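Local structure of peptidase M16 C-terminal domain-containing protein (3D3Y) at residues N53-L67 with D111-Q123. The protein is of unknown function but belongs to the peptidase M16 family, carries a region classed as an inactive M16 domain, and is inferred to bind a metal ion. Residues are numbered along the deposited sequence; the frame is centred on the assembly and turned at random.
Sequences NSLNYPNQVKLSERL and DFLKEIIFAPNIQ
The turn carrying L55 meets the chain at N121, their CA atoms 4.0 Å apart, whereas helices 60-67 and 111-118 run nearly antiparallel (155°) with axes 12.3 Å apart, a spacing bridged by side chains. L55 N donates to A119 O (2.9 Å), the carbonyl just past the helix end. A water accepts from N56 N and S54 OG and donates to A119 O and E115 OE1, tying turn to helix; small S54 lets its CB lie 3.4 Å from A119 O.

Asparagine, both donor and acceptor, suits this polar end. N56 ND2 gives E115 OE1 an almost straight bond (2.8 Å, 174°), with OE1 in the plane of the N56 amide and met on its syn side. E115 bends at chi2, and its CG touches Y57 CE2. N121 ND2 reaches N53 OD1 from above that carbonyl's plane (2.9 Å), while N121 OD1 accepts from Q123 NE2; N53 ND2 hydrogen-bonds T131 OG1.

Farther along, F112 lies between the helices. With CG anti to the backbone N (chi1 -178°), its ring extends to R66 CG at CD1 (3.6 Å), L67 CD2 at CZ, and L63 CG at its edge; Y57 lies obliquely beside it. Branched aliphatic L63 and I116 meet through their CD1 methyls (4.2 Å). R66 lends its methylenes to this apolar layer, its guanidinium pairing with E69 and, at long range, D111.

The arrangement is an antiparallel helix pair closed by a polar turn, packed through F112, I116 and L67 on strands 74-82 and 85-95, consistent with the alpha/beta domains of M16 peptidases.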
loop_
_atom_site.group_PDB
_atom_site.type_symbol
_atom_site.label_atom_id
_atom_site.label_comp_id
_atom_site.label_asym_id
_atom_site.label_seq_id
_atom_site.Cartn_x
_atom_site.Cartn_y
_atom_site.Cartn_z
ATOM N N ASN A 53 -1.120 10.628 -21.032
ATOM C CA ASN A 53 -0.435 11.112 -22.232
ATOM C C ASN A 53 0.855 11.803 -21.829
ATOM O O ASN A 53 1.102 12.019 -20.627
ATOM C CB ASN A 53 -1.354 11.989 -23.130
ATOM C CG ASN A 53 -1.836 13.266 -22.447
ATOM O OD1 ASN A 53 -1.043 13.987 -21.848
ATOM N ND2 ASN A 53 -3.157 13.569 -22.573
ATOM N N SER A 54 1.691 12.133 -22.815
ATOM C CA SER A 54 2.928 12.868 -22.547
ATOM C C SER A 54 3.119 13.895 -23.663
ATOM O O SER A 54 2.331 13.940 -24.607
ATOM C CB SER A 54 4.127 11.907 -22.442
ATOM O OG SER A 54 4.472 11.365 -23.713
ATOM N N LEU A 55 4.173 14.691 -23.575
ATOM C CA LEU A 55 4.416 15.733 -24.594
ATOM C C LEU A 55 4.396 15.174 -26.024
ATOM O O LEU A 55 3.811 15.780 -26.936
ATOM C CB LEU A 55 5.765 16.391 -24.355
ATOM C CG LEU A 55 6.055 17.625 -25.195
ATOM C CD1 LEU A 55 5.128 18.774 -24.764
ATOM C CD2 LEU A 55 7.537 17.994 -25.065
ATOM N N ASN A 56 5.065 14.039 -26.220
ATOM C CA ASN A 56 5.269 13.474 -27.558
ATOM C C ASN A 56 4.335 12.318 -27.904
ATOM O O ASN A 56 4.306 11.875 -29.054
ATOM C CB ASN A 56 6.739 13.103 -27.766
ATOM C CG ASN A 56 7.654 14.325 -27.680
ATOM O OD1 ASN A 56 7.389 15.359 -28.318
ATOM N ND2 ASN A 56 8.703 14.231 -26.865
ATOM N N TYR A 57 3.558 11.859 -26.919
ATOM C CA TYR A 57 2.392 10.997 -27.151
ATOM C C TYR A 57 1.168 11.725 -26.574
ATOM O O TYR A 57 0.655 11.351 -25.510
ATOM C CB TYR A 57 2.609 9.614 -26.508
ATOM C CG TYR A 57 3.920 9.015 -26.947
ATOM C CD1 TYR A 57 4.106 8.610 -28.266
ATOM C CD2 TYR A 57 5.000 8.908 -26.062
ATOM C CE1 TYR A 57 5.327 8.098 -28.696
ATOM C CE2 TYR A 57 6.236 8.368 -26.489
ATOM C CZ TYR A 57 6.381 7.977 -27.813
ATOM O OH TYR A 57 7.588 7.459 -28.267
ATOM N N PRO A 58 0.751 12.821 -27.240
ATOM C CA PRO A 58 -0.155 13.828 -26.637
ATOM C C PRO A 58 -1.593 13.416 -26.392
ATOM O O PRO A 58 -2.374 14.213 -25.891
ATOM C CB PRO A 58 -0.099 15.008 -27.622
ATOM C CG PRO A 58 0.345 14.442 -28.918
ATOM C CD PRO A 58 1.202 13.220 -28.590
ATOM N N ASN A 59 -1.949 12.190 -26.737
ATOM C CA ASN A 59 -3.258 11.690 -26.393
ATOM C C ASN A 59 -3.197 10.190 -26.233
ATOM O O ASN A 59 -2.163 9.581 -26.506
ATOM C CB ASN A 59 -4.320 12.160 -27.410
ATOM C CG ASN A 59 -4.084 11.632 -28.798
ATOM O OD1 ASN A 59 -3.911 10.442 -28.995
ATOM N ND2 ASN A 59 -4.096 12.521 -29.774
ATOM N N GLN A 60 -4.302 9.591 -25.802
ATOM C CA GLN A 60 -4.330 8.171 -25.395
ATOM C C GLN A 60 -4.304 7.237 -26.601
ATOM O O GLN A 60 -3.811 6.095 -26.516
ATOM C CB GLN A 60 -5.536 7.946 -24.442
ATOM C CG GLN A 60 -5.659 6.637 -23.638
ATOM C CD GLN A 60 -4.385 6.108 -22.974
ATOM O OE1 GLN A 60 -3.601 6.833 -22.344
ATOM N NE2 GLN A 60 -4.201 4.796 -23.090
ATOM N N VAL A 61 -4.763 7.741 -27.748
ATOM C CA VAL A 61 -4.620 7.014 -29.007
ATOM C C VAL A 61 -3.130 6.859 -29.370
ATOM O O VAL A 61 -2.662 5.755 -29.699
ATOM C CB VAL A 61 -5.426 7.687 -30.174
ATOM C CG1 VAL A 61 -4.940 7.229 -31.541
ATOM C CG2 VAL A 61 -6.917 7.401 -30.041
ATOM N N LYS A 62 -2.400 7.967 -29.293
ATOM C CA LYS A 62 -0.986 7.989 -29.641
ATOM C C LYS A 62 -0.135 7.196 -28.646
ATOM O O LYS A 62 0.785 6.465 -29.041
ATOM C CB LYS A 62 -0.499 9.440 -29.791
ATOM C CG LYS A 62 -1.066 10.114 -31.071
ATOM C CD LYS A 62 -0.772 11.608 -31.103
ATOM C CE LYS A 62 -1.347 12.289 -32.344
ATOM N NZ LYS A 62 -1.140 13.773 -32.270
ATOM N N LEU A 63 -0.464 7.300 -27.365
ATOM C CA LEU A 63 0.298 6.564 -26.342
ATOM C C LEU A 63 0.075 5.062 -26.479
ATOM O O LEU A 63 1.024 4.281 -26.486
ATOM C CB LEU A 63 -0.054 7.056 -24.939
ATOM C CG LEU A 63 0.816 6.602 -23.758
ATOM C CD1 LEU A 63 0.857 7.690 -22.699
ATOM C CD2 LEU A 63 0.210 5.312 -23.212
ATOM N N SER A 64 -1.179 4.643 -26.621
ATOM C CA SER A 64 -1.439 3.218 -26.722
ATOM C C SER A 64 -0.893 2.605 -28.030
ATOM O O SER A 64 -0.473 1.457 -28.066
ATOM C CB SER A 64 -2.912 2.912 -26.452
ATOM O OG SER A 64 -3.665 3.146 -27.585
ATOM N N GLU A 65 -0.805 3.411 -29.073
ATOM C CA GLU A 65 -0.163 3.025 -30.312
ATOM C C GLU A 65 1.358 2.824 -30.118
ATOM O O GLU A 65 1.942 1.917 -30.697
ATOM C CB GLU A 65 -0.472 4.105 -31.348
ATOM C CG GLU A 65 0.384 4.235 -32.625
ATOM C CD GLU A 65 0.012 5.542 -33.399
ATOM O OE1 GLU A 65 -1.221 5.813 -33.549
ATOM O OE2 GLU A 65 0.922 6.303 -33.829
ATOM N N ARG A 66 1.998 3.662 -29.310
ATOM C CA ARG A 66 3.408 3.437 -28.976
ATOM C C ARG A 66 3.574 2.122 -28.173
ATOM O O ARG A 66 4.480 1.311 -28.454
ATOM C CB ARG A 66 3.947 4.615 -28.174
ATOM C CG ARG A 66 5.402 4.476 -27.753
ATOM C CD ARG A 66 6.311 4.091 -28.943
ATOM N NE ARG A 66 7.733 4.101 -28.557
ATOM C CZ ARG A 66 8.696 3.454 -29.211
ATOM N NH1 ARG A 66 8.412 2.743 -30.283
ATOM N NH2 ARG A 66 9.945 3.529 -28.792
ATOM N N LEU A 67 2.696 1.903 -27.192
ATOM C CA LEU A 67 2.706 0.649 -26.428
ATOM C C LEU A 67 2.599 -0.599 -27.329
ATOM O O LEU A 67 3.247 -1.635 -27.094
ATOM C CB LEU A 67 1.622 0.649 -25.346
ATOM C CG LEU A 67 1.861 1.670 -24.227
ATOM C CD1 LEU A 67 0.596 1.754 -23.369
ATOM C CD2 LEU A 67 3.102 1.253 -23.394
ATOM N N ASP A 111 13.639 4.130 -23.585
ATOM C CA ASP A 111 13.292 5.350 -24.308
ATOM C C ASP A 111 11.865 5.776 -23.958
ATOM O O ASP A 111 11.596 6.955 -23.750
ATOM C CB ASP A 111 13.458 5.166 -25.829
ATOM C CG ASP A 111 13.079 6.426 -26.625
ATOM O OD1 ASP A 111 13.879 7.380 -26.622
ATOM O OD2 ASP A 111 11.998 6.459 -27.267
ATOM N N PHE A 112 10.949 4.818 -23.885
ATOM C CA PHE A 112 9.553 5.159 -23.549
ATOM C C PHE A 112 9.435 5.729 -22.138
ATOM O O PHE A 112 8.749 6.747 -21.913
ATOM C CB PHE A 112 8.650 3.936 -23.670
ATOM C CG PHE A 112 7.205 4.231 -23.380
ATOM C CD1 PHE A 112 6.429 4.911 -24.313
ATOM C CD2 PHE A 112 6.630 3.832 -22.180
ATOM C CE1 PHE A 112 5.066 5.183 -24.050
ATOM C CE2 PHE A 112 5.265 4.077 -21.910
ATOM C CZ PHE A 112 4.488 4.758 -22.849
ATOM N N LEU A 113 10.098 5.085 -21.186
ATOM C CA LEU A 113 10.221 5.653 -19.848
ATOM C C LEU A 113 10.802 7.069 -19.853
ATOM O O LEU A 113 10.344 7.950 -19.104
ATOM C CB LEU A 113 11.030 4.747 -18.923
ATOM C CG LEU A 113 10.464 3.350 -18.635
ATOM C CD1 LEU A 113 11.537 2.569 -17.938
ATOM C CD2 LEU A 113 9.182 3.476 -17.793
ATOM N N LYS A 114 11.835 7.303 -20.668
ATOM C CA LYS A 114 12.438 8.627 -20.692
ATOM C C LYS A 114 11.395 9.671 -21.121
ATOM O O LYS A 114 11.378 10.821 -20.586
ATOM C CB LYS A 114 13.647 8.650 -21.640
ATOM C CG LYS A 114 14.415 9.943 -21.623
ATOM C CD LYS A 114 15.591 9.906 -22.586
ATOM C CE LYS A 114 16.481 11.124 -22.336
ATOM N NZ LYS A 114 17.468 11.397 -23.434
ATOM N N GLU A 115 10.575 9.289 -22.114
ATOM C CA GLU A 115 9.491 10.149 -22.622
ATOM C C GLU A 115 8.490 10.444 -21.523
ATOM O O GLU A 115 8.179 11.628 -21.228
ATOM C CB GLU A 115 8.796 9.520 -23.843
ATOM C CG GLU A 115 9.639 9.557 -25.162
ATOM C CD GLU A 115 9.853 10.992 -25.709
ATOM O OE1 GLU A 115 9.033 11.906 -25.425
ATOM O OE2 GLU A 115 10.863 11.211 -26.421
ATOM N N ILE A 116 8.001 9.381 -20.893
ATOM C CA ILE A 116 7.033 9.530 -19.789
ATOM C C ILE A 116 7.554 10.403 -18.625
ATOM O O ILE A 116 6.862 11.298 -18.138
ATOM C CB ILE A 116 6.586 8.158 -19.264
ATOM C CG1 ILE A 116 5.806 7.400 -20.367
ATOM C CG2 ILE A 116 5.775 8.319 -17.930
ATOM C CD1 ILE A 116 4.607 8.187 -20.970
ATOM N N ILE A 117 8.787 10.134 -18.204
ATOM C CA ILE A 117 9.333 10.778 -17.002
ATOM C C ILE A 117 9.853 12.193 -17.223
ATOM O O ILE A 117 9.586 13.097 -16.409
ATOM C CB ILE A 117 10.410 9.890 -16.357
ATOM C CG1 ILE A 117 9.763 8.569 -15.896
ATOM C CG2 ILE A 117 11.102 10.622 -15.211
ATOM C CD1 ILE A 117 10.802 7.549 -15.408
ATOM N N PHE A 118 10.557 12.391 -18.334
ATOM C CA PHE A 118 11.221 13.655 -18.616
ATOM C C PHE A 118 10.539 14.532 -19.662
ATOM O O PHE A 118 10.932 15.680 -19.862
ATOM C CB PHE A 118 12.669 13.359 -19.007
ATOM C CG PHE A 118 13.453 12.699 -17.907
ATOM C CD1 PHE A 118 14.072 13.470 -16.930
ATOM C CD2 PHE A 118 13.557 11.308 -17.838
ATOM C CE1 PHE A 118 14.789 12.867 -15.898
ATOM C CE2 PHE A 118 14.271 10.694 -16.807
ATOM C CZ PHE A 118 14.879 11.490 -15.827
ATOM N N ALA A 119 9.533 13.998 -20.346
ATOM C CA ALA A 119 8.811 14.805 -21.329
ATOM C C ALA A 119 7.316 14.697 -21.089
ATOM O O ALA A 119 6.578 14.271 -21.970
ATOM C CB ALA A 119 9.187 14.419 -22.800
ATOM N N PRO A 120 6.863 15.096 -19.884
ATOM C CA PRO A 120 5.429 15.060 -19.624
ATOM C C PRO A 120 4.735 16.148 -20.433
ATOM O O PRO A 120 5.405 17.009 -21.025
ATOM C CB PRO A 120 5.357 15.379 -18.137
ATOM C CG PRO A 120 6.538 16.249 -17.895
ATOM C CD PRO A 120 7.604 15.572 -18.688
ATOM N N ASN A 121 3.412 16.117 -20.436
ATOM C CA ASN A 121 2.620 17.002 -21.266
ATOM C C ASN A 121 2.437 18.361 -20.573
ATOM O O ASN A 121 1.337 18.728 -20.154
ATOM C CB ASN A 121 1.277 16.336 -21.589
ATOM C CG ASN A 121 0.546 17.021 -22.739
ATOM O OD1 ASN A 121 1.081 17.935 -23.376
ATOM N ND2 ASN A 121 -0.697 16.575 -23.010
ATOM N N ILE A 122 3.550 19.076 -20.427
ATOM C CA ILE A 122 3.560 20.385 -19.785
ATOM C C ILE A 122 3.966 21.398 -20.827
ATOM O O ILE A 122 4.935 21.159 -21.587
ATOM C CB ILE A 122 4.561 20.423 -18.577
ATOM C CG1 ILE A 122 4.195 19.342 -17.525
ATOM C CG2 ILE A 122 4.676 21.870 -17.987
ATOM C CD1 ILE A 122 5.142 19.271 -16.362
ATOM N N GLN A 123 3.220 22.510 -20.891
ATOM C CA GLN A 123 3.561 23.633 -21.763
ATOM C C GLN A 123 3.691 24.904 -20.965
ATOM O O GLN A 123 2.780 25.270 -20.210
ATOM C CB GLN A 123 2.513 23.864 -22.854
ATOM C CG GLN A 123 2.512 22.800 -23.935
ATOM C CD GLN A 123 1.672 21.642 -23.520
ATOM O OE1 GLN A 123 0.703 21.820 -22.768
ATOM N NE2 GLN A 123 2.013 20.444 -23.997
HETATM O O HOH W 1 2.485 14.007 -18.880
HETATM O O HOH W 2 6.778 12.637 -24.340
HETATM O O HOH W 3 -2.611 16.746 -25.383
#